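Side-chain contact in magnesium-protoporphyrin O-methyltransferase (Synechocystis sp., PDB 4QDJ), which transfers a methyl group from S-adenosyl-L-methionine to magnesium protoporphyrin IX, forming its 13-monomethyl ester on the pathway to chlorophyll: residues G59-P62 with G63-V66. Residues are numbered along the deposited sequence; the frame is centred on the assembly and turned at random.
Sequences GNLP and GLLV
Leu64 splays its two methyls between Leu61 and Asn60: CD2 meets Leu61 CD1 at 4.1 Å, and CD1 lies 4.0 Å from Asn60 ND2. The two leucines cross at about a right angle and meet through single methyls, whereas the Asn60 side chain passes Leu64 at a slant, its ND2 in van der Waals contact with CD1. Leu64 CG lies anti to its own nitrogen (chi1 -167°), which carries the fork away from the turn's N-H and puts one methyl against each neighbour. Its CB rests against main-chain oxygens, 3.3 Å from Leu61 O and 3.5 Å from Asn60 O.

On the main chain, Leu64 N donates to Leu61 O at 3.0 Å in a fairly straight bond (163° at the hydrogen). This bond closes a type II beta turn with Pro62 and Gly63 at its corners; at the positive phi of Gly63, a CB would collide with Pro62 O. Leu61 also packs on Leu55 of helix 35-58 and Leu80 of helix 77-82, while Leu64 reaches Thr130. Cutting Leu64 back to an alanine removes both methyls and would probably leave Leu61 CD1 and the Asn60 amide without the apolar neighbour they share. The tight turn delivers the chain from helix 35-58 into strand 65-69, the first strand of the Rossmann-like sheet of class I SAM-dependent methyltransferases.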
loop_
_atom_site.group_PDB
_atom_site.type_symbol
_atom_site.label_atom_id
_atom_site.label_comp_id
_atom_site.label_asym_id
_atom_site.label_seq_id
_atom_site.Cartn_x
_atom_site.Cartn_y
_atom_site.Cartn_z
ATOM N N GLY A 59 -10.819 1.369 17.471
ATOM C CA GLY A 59 -10.858 0.576 18.686
ATOM C C GLY A 59 -10.920 -0.927 18.479
ATOM O O GLY A 59 -10.942 -1.689 19.447
ATOM N N ASN A 60 -10.939 -1.362 17.224
ATOM C CA ASN A 60 -11.100 -2.781 16.912
ATOM C C ASN A 60 -9.905 -3.388 16.182
ATOM O O ASN A 60 -10.012 -4.461 15.590
ATOM C CB ASN A 60 -12.362 -2.997 16.079
ATOM C CG ASN A 60 -12.262 -2.371 14.703
ATOM O OD1 ASN A 60 -11.461 -1.463 14.479
ATOM N ND2 ASN A 60 -13.074 -2.854 13.772
ATOM N N LEU A 61 -8.772 -2.700 16.221
ATOM C CA LEU A 61 -7.586 -3.163 15.506
ATOM C C LEU A 61 -6.985 -4.488 16.018
ATOM O O LEU A 61 -6.571 -5.319 15.210
ATOM C CB LEU A 61 -6.524 -2.059 15.433
ATOM C CG LEU A 61 -5.378 -2.279 14.445
ATOM C CD1 LEU A 61 -5.914 -2.564 13.049
ATOM C CD2 LEU A 61 -4.456 -1.070 14.428
ATOM N N PRO A 62 -6.917 -4.690 17.351
ATOM C CA PRO A 62 -6.400 -5.989 17.797
ATOM C C PRO A 62 -7.225 -7.160 17.273
ATOM O O PRO A 62 -8.430 -7.229 17.521
ATOM C CB PRO A 62 -6.514 -5.901 19.321
ATOM C CG PRO A 62 -6.375 -4.454 19.611
ATOM C CD PRO A 62 -7.077 -3.755 18.481
ATOM N N GLY A 63 -6.576 -8.056 16.535
ATOM C CA GLY A 63 -7.235 -9.234 16.000
ATOM C C GLY A 63 -7.888 -9.022 14.645
ATOM O O GLY A 63 -8.411 -9.964 14.051
ATOM N N LEU A 64 -7.858 -7.788 14.152
ATOM C CA LEU A 64 -8.491 -7.462 12.877
ATOM C C LEU A 64 -7.713 -8.044 11.700
ATOM O O LEU A 64 -6.491 -7.918 11.632
ATOM C CB LEU A 64 -8.611 -5.945 12.717
ATOM C CG LEU A 64 -9.520 -5.448 11.593
ATOM C CD1 LEU A 64 -10.978 -5.749 11.926
ATOM C CD2 LEU A 64 -9.314 -3.961 11.348
ATOM N N LEU A 65 -8.419 -8.680 10.771
ATOM C CA LEU A 65 -7.773 -9.224 9.581
ATOM C C LEU A 65 -7.558 -8.139 8.537
ATOM O O LEU A 65 -8.514 -7.572 8.004
ATOM C CB LEU A 65 -8.577 -10.384 8.989
ATOM C CG LEU A 65 -8.153 -11.782 9.447
ATOM C CD1 LEU A 65 -8.508 -12.000 10.910
ATOM C CD2 LEU A 65 -8.779 -12.854 8.567
ATOM N N VAL A 66 -6.291 -7.857 8.251
ATOM C CA VAL A 66 -5.917 -6.780 7.348
ATOM C C VAL A 66 -5.030 -7.291 6.219
ATOM O O VAL A 66 -4.050 -7.997 6.458
ATOM C CB VAL A 66 -5.160 -5.664 8.102
ATOM C CG1 VAL A 66 -4.736 -4.556 7.145
ATOM C CG2 VAL A 66 -6.015 -5.108 9.230
#